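Local coordinates for protein Nsp15 (Middle East respiratory syndrome-related coronavirus, PDB 5YVD) that probably cleaves viral RNA at uridylates as a coronavirus endoribonuclease of the EndoU type, assembled as a hexamer, at residues A[2-5]-A[6-10]; A[54-57]-A[58-62]. One frame throughout, in Å; residues are numbered along the deposited sequence.

Overall arrangement
Both contacts are local, each between successive turns of one helix: interaction 1 in helix 2-12, interaction 2 in helix 51-59 and the residues after it. Their centres lie 11 Å apart, within the N-terminal oligomerisation region, and the two helices pack on each other, Ile5 and Val9 of interaction 1 meeting Phe55, Glu56 and Ala59 of interaction 2. Both are largely buried, and both reach the third subunit; interaction 1 also touches the second. Their chemistry differs: in 2-10 the side-chain bond across the segments comes from a neutral amide, and Glu3 turns to the second subunit, whereas 54-62 has a Glu56-Lys60 salt bridge and an arginine against a tyrosine ring.

Interaction 1: residues A[2-5]-A[6-10]; sequences LENI and AFNVV
Asn8 doubles back on its own helix to bond the carbonyl oxygen of Asn4, one turn earlier. With its CG beside its own backbone N (chi1 -76°), the amide is brought alongside the preceding turn, and Asn8 ND2 lies 2.8 Å from Asn4 O. The carbonyl oxygen sits close to the plane of the donating amide, but the donor stands above the carbonyl plane and not on a lone pair. The regular helical bond from Asn8 N to Asn4 O, 3.0 Å long, arrives from the opposite face, so two N-H groups of one residue grip a single acceptor. Asn4 takes the other course: CG lies beside its carbonyl carbon (chi1 171°), and its amide plane is turned 81° from that of Asn8. The nitrogens Asn4 ND2 and Asn8 ND2 come within 3.5 Å, two donors that do not bond each other; Asn4 ND2 bonds Gly20 O and, like Asn8 ND2, Val18 O, while Asn8 OD1 accepts from Ile16 N. This is an i to i+4 pair on the N-terminal helix of the oligomerisation region, and it fastens one flank of the helix to the loop that follows it. Further round, Ile5 and Val9 form a second i to i+4 pair, joined by the backbone bond from Val9 N to Ile5 O at 3.0 Å. Val9 CG2 rests 3.6 Å from Ile5 O, and both side chains pack on helix 51-59. Near the helix start, Glu3 OE2 accepts from Leu2 N of the second subunit.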
loop_
_atom_site.group_PDB
_atom_site.type_symbol
_atom_site.label_atom_id
_atom_site.label_comp_id
_atom_site.label_asym_id
_atom_site.label_seq_id
_atom_site.Cartn_x
_atom_site.Cartn_y
_atom_site.Cartn_z
ATOM N N LEU A 2 -14.342 -1.107 -16.474
ATOM C CA LEU A 2 -13.883 -0.017 -15.631
ATOM C C LEU A 2 -14.118 1.387 -16.165
ATOM O O LEU A 2 -14.797 2.188 -15.509
ATOM C CB LEU A 2 -12.398 -0.194 -15.339
ATOM C CG LEU A 2 -11.766 0.803 -14.378
ATOM C CD1 LEU A 2 -12.412 0.864 -12.987
ATOM C CD2 LEU A 2 -10.323 0.390 -14.278
ATOM N N GLU A 3 -13.554 1.713 -17.325
ATOM C CA GLU A 3 -13.689 3.109 -17.803
ATOM C C GLU A 3 -15.094 3.464 -18.223
ATOM O O GLU A 3 -15.470 4.635 -18.209
ATOM C CB GLU A 3 -12.684 3.535 -18.873
ATOM C CG GLU A 3 -11.874 2.474 -19.560
ATOM C CD GLU A 3 -10.795 1.921 -18.676
ATOM O OE1 GLU A 3 -9.862 2.690 -18.345
ATOM O OE2 GLU A 3 -10.905 0.719 -18.325
ATOM N N ASN A 4 -15.882 2.454 -18.544
ATOM C CA ASN A 4 -17.278 2.653 -18.895
ATOM C C ASN A 4 -18.113 2.926 -17.650
ATOM O O ASN A 4 -19.044 3.744 -17.646
ATOM C CB ASN A 4 -17.828 1.442 -19.642
ATOM C CG ASN A 4 -19.307 1.522 -19.833
ATOM O OD1 ASN A 4 -20.048 0.726 -19.280
ATOM N ND2 ASN A 4 -19.752 2.521 -20.574
ATOM N N ILE A 5 -17.755 2.241 -16.584
ATOM C CA ILE A 5 -18.392 2.462 -15.308
ATOM C C ILE A 5 -18.105 3.875 -14.839
ATOM O O ILE A 5 -19.006 4.589 -14.421
ATOM C CB ILE A 5 -17.890 1.425 -14.302
ATOM C CG1 ILE A 5 -18.509 0.085 -14.653
ATOM C CG2 ILE A 5 -18.225 1.838 -12.881
ATOM C CD1 ILE A 5 -17.670 -1.092 -14.251
ATOM N N ALA A 6 -16.843 4.279 -14.934
ATOM C CA ALA A 6 -16.464 5.654 -14.638
ATOM C C ALA A 6 -17.296 6.651 -15.431
ATOM O O ALA A 6 -17.625 7.720 -14.941
ATOM C CB ALA A 6 -14.989 5.858 -14.936
ATOM N N PHE A 7 -17.629 6.297 -16.662
ATOM C CA PHE A 7 -18.352 7.213 -17.530
ATOM C C PHE A 7 -19.787 7.365 -17.054
ATOM O O PHE A 7 -20.289 8.468 -16.916
ATOM C CB PHE A 7 -18.288 6.709 -18.972
ATOM C CG PHE A 7 -19.006 7.583 -19.969
ATOM C CD1 PHE A 7 -18.324 8.594 -20.640
ATOM C CD2 PHE A 7 -20.359 7.356 -20.266
ATOM C CE1 PHE A 7 -18.986 9.396 -21.563
ATOM C CE2 PHE A 7 -21.013 8.137 -21.189
ATOM C CZ PHE A 7 -20.331 9.167 -21.838
ATOM N N ASN A 8 -20.433 6.246 -16.772
ATOM C CA ASN A 8 -21.783 6.266 -16.205
ATOM C C ASN A 8 -21.825 7.084 -14.893
ATOM O O ASN A 8 -22.695 7.943 -14.705
ATOM C CB ASN A 8 -22.284 4.832 -15.955
ATOM C CG ASN A 8 -22.721 4.126 -17.220
ATOM O OD1 ASN A 8 -23.899 3.846 -17.401
ATOM N ND2 ASN A 8 -21.773 3.814 -18.093
ATOM N N VAL A 9 -20.869 6.838 -13.996
ATOM C CA VAL A 9 -20.872 7.520 -12.701
ATOM C C VAL A 9 -20.775 9.035 -12.861
ATOM O O VAL A 9 -21.446 9.784 -12.128
ATOM C CB VAL A 9 -19.747 7.025 -11.790
ATOM C CG1 VAL A 9 -19.463 8.005 -10.653
ATOM C CG2 VAL A 9 -20.114 5.669 -11.222
ATOM N N VAL A 10 -19.960 9.478 -13.816
ATOM C CA VAL A 10 -19.697 10.892 -13.976
ATOM C C VAL A 10 -20.836 11.546 -14.724
ATOM O O VAL A 10 -21.270 12.631 -14.373
ATOM C CB VAL A 10 -18.391 11.146 -14.761
ATOM C CG1 VAL A 10 -18.167 12.631 -14.987
ATOM C CG2 VAL A 10 -17.208 10.554 -14.017
#

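Interaction 2: residues A[54-57]-A[58-62]; sequences AFEL and YAKRA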
loop_
_atom_site.group_PDB
_atom_site.type_symbol
_atom_site.label_atom_id
_atom_site.label_comp_id
_atom_site.label_asym_id
_atom_site.label_seq_id
_atom_site.Cartn_x
_atom_site.Cartn_y
_atom_site.Cartn_z
ATOM N N ALA A 54 -14.840 -2.703 -5.819
ATOM C CA ALA A 54 -15.609 -2.018 -4.805
ATOM C C ALA A 54 -16.291 -0.810 -5.424
ATOM O O ALA A 54 -17.440 -0.512 -5.146
ATOM C CB ALA A 54 -14.713 -1.592 -3.674
ATOM N N PHE A 55 -15.564 -0.137 -6.294
ATOM C CA PHE A 55 -16.075 0.991 -7.054
ATOM C C PHE A 55 -17.198 0.601 -7.982
ATOM O O PHE A 55 -18.111 1.403 -8.203
ATOM C CB PHE A 55 -14.919 1.584 -7.872
ATOM C CG PHE A 55 -15.330 2.626 -8.880
ATOM C CD1 PHE A 55 -15.994 3.779 -8.486
ATOM C CD2 PHE A 55 -14.991 2.479 -10.212
ATOM C CE1 PHE A 55 -16.329 4.744 -9.413
ATOM C CE2 PHE A 55 -15.340 3.426 -11.140
ATOM C CZ PHE A 55 -16.006 4.559 -10.739
ATOM N N GLU A 56 -17.118 -0.596 -8.566
ATOM C CA GLU A 56 -18.146 -1.061 -9.517
ATOM C C GLU A 56 -19.447 -1.375 -8.757
ATOM O O GLU A 56 -20.535 -0.992 -9.165
ATOM C CB GLU A 56 -17.637 -2.277 -10.320
ATOM C CG GLU A 56 -18.645 -2.899 -11.286
ATOM C CD GLU A 56 -18.123 -4.118 -12.055
ATOM O OE1 GLU A 56 -16.908 -4.165 -12.344
ATOM O OE2 GLU A 56 -18.934 -5.028 -12.393
ATOM N N LEU A 57 -19.318 -2.045 -7.622
ATOM C CA LEU A 57 -20.474 -2.408 -6.835
ATOM C C LEU A 57 -21.143 -1.174 -6.297
ATOM O O LEU A 57 -22.367 -1.067 -6.291
ATOM C CB LEU A 57 -20.052 -3.289 -5.692
ATOM C CG LEU A 57 -19.555 -4.674 -6.093
ATOM C CD1 LEU A 57 -19.197 -5.521 -4.883
ATOM C CD2 LEU A 57 -20.598 -5.373 -6.951
ATOM N N TYR A 58 -20.325 -0.239 -5.834
ATOM C CA TYR A 58 -20.803 1.107 -5.565
ATOM C C TYR A 58 -21.621 1.683 -6.726
ATOM O O TYR A 58 -22.761 2.087 -6.540
ATOM C CB TYR A 58 -19.645 2.034 -5.254
ATOM C CG TYR A 58 -20.087 3.445 -5.047
ATOM C CD1 TYR A 58 -19.679 4.469 -5.913
ATOM C CD2 TYR A 58 -20.935 3.761 -4.010
ATOM C CE1 TYR A 58 -20.104 5.764 -5.732
ATOM C CE2 TYR A 58 -21.368 5.051 -3.821
ATOM C CZ TYR A 58 -20.953 6.039 -4.679
ATOM O OH TYR A 58 -21.393 7.304 -4.439
ATOM N N ALA A 59 -21.051 1.730 -7.919
ATOM C CA ALA A 59 -21.778 2.325 -9.045
ATOM C C ALA A 59 -23.031 1.559 -9.418
ATOM O O ALA A 59 -23.979 2.141 -9.935
ATOM C CB ALA A 59 -20.888 2.457 -10.265
ATOM N N LYS A 60 -23.044 0.276 -9.151
ATOM C CA LYS A 60 -24.164 -0.550 -9.477
ATOM C C LYS A 60 -25.150 -0.623 -8.337
ATOM O O LYS A 60 -26.151 -1.264 -8.438
ATOM C CB LYS A 60 -23.667 -1.923 -9.885
ATOM C CG LYS A 60 -23.300 -2.007 -11.345
ATOM C CD LYS A 60 -22.235 -3.031 -11.619
ATOM C CE LYS A 60 -22.205 -3.440 -13.070
ATOM N NZ LYS A 60 -21.913 -4.880 -13.231
ATOM N N ARG A 61 -24.866 0.060 -7.249
ATOM C CA ARG A 61 -25.758 0.088 -6.104
ATOM C C ARG A 61 -27.166 0.247 -6.554
ATOM O O ARG A 61 -27.418 0.905 -7.517
ATOM C CB ARG A 61 -25.369 1.214 -5.159
ATOM C CG ARG A 61 -26.154 2.494 -5.302
ATOM C CD ARG A 61 -25.426 3.683 -4.710
ATOM N NE ARG A 61 -24.514 4.216 -5.688
ATOM C CZ ARG A 61 -24.370 5.493 -5.980
ATOM N NH1 ARG A 61 -25.041 6.419 -5.352
ATOM N NH2 ARG A 61 -23.526 5.834 -6.912
ATOM N N ALA A 62 -28.095 -0.370 -5.862
ATOM C CA ALA A 62 -29.487 -0.229 -6.197
ATOM C C ALA A 62 -30.113 1.014 -5.644
ATOM O O ALA A 62 -30.225 1.147 -4.469
ATOM C CB ALA A 62 -30.236 -1.410 -5.687
#
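Glu56 and Lys60 run side by side and point the same way, one turn apart toward the end of helix 51-59. Glu56 is extended, with CG opposite its backbone N (chi1 177°), and its CG lies 3.6 Å from Lys60 CD, so the two aliphatic stems touch before the charges meet. The lysine bends at its last torsion to carry NZ to the carboxylate: Glu56 OE2 and Lys60 NZ form a salt bridge of 3.1 Å. This bridge and a cation-pi contact of Lys60 with Phe15 both depend on a less certain position of NZ. In the backbone of the same two residues, Lys60 N bonds Glu56 O at 2.8 Å. Arg61 then folds back over Tyr58. Its guanidinium and the phenol ring overlap in an offset fashion, Arg61 NH2 standing 3.4 Å above the ring plane toward the rim. Arg61 NE helps hold this pose, bonding Tyr58 O at 2.9 Å with that oxygen near the guanidinium plane. Arg61 N bonds the same oxygen from the opposite face, at 3.0 Å. Beyond the contact, the Tyr58 ring meets Trp86 edge-to-face and also touches Phe43, while Tyr58 OH hydrogen-bonds Glu263 OE2 of the third subunit. Tyr58 and the following Arg61 thus reach a subunit interface of the hexamer. With Tyr58 O taking two N-H groups from one residue, the arginine is held with its cation over the ring, where it may partly balance Glu263 of the third subunit, although the ion pair from Arg61 NH1 to that residue is long and weak.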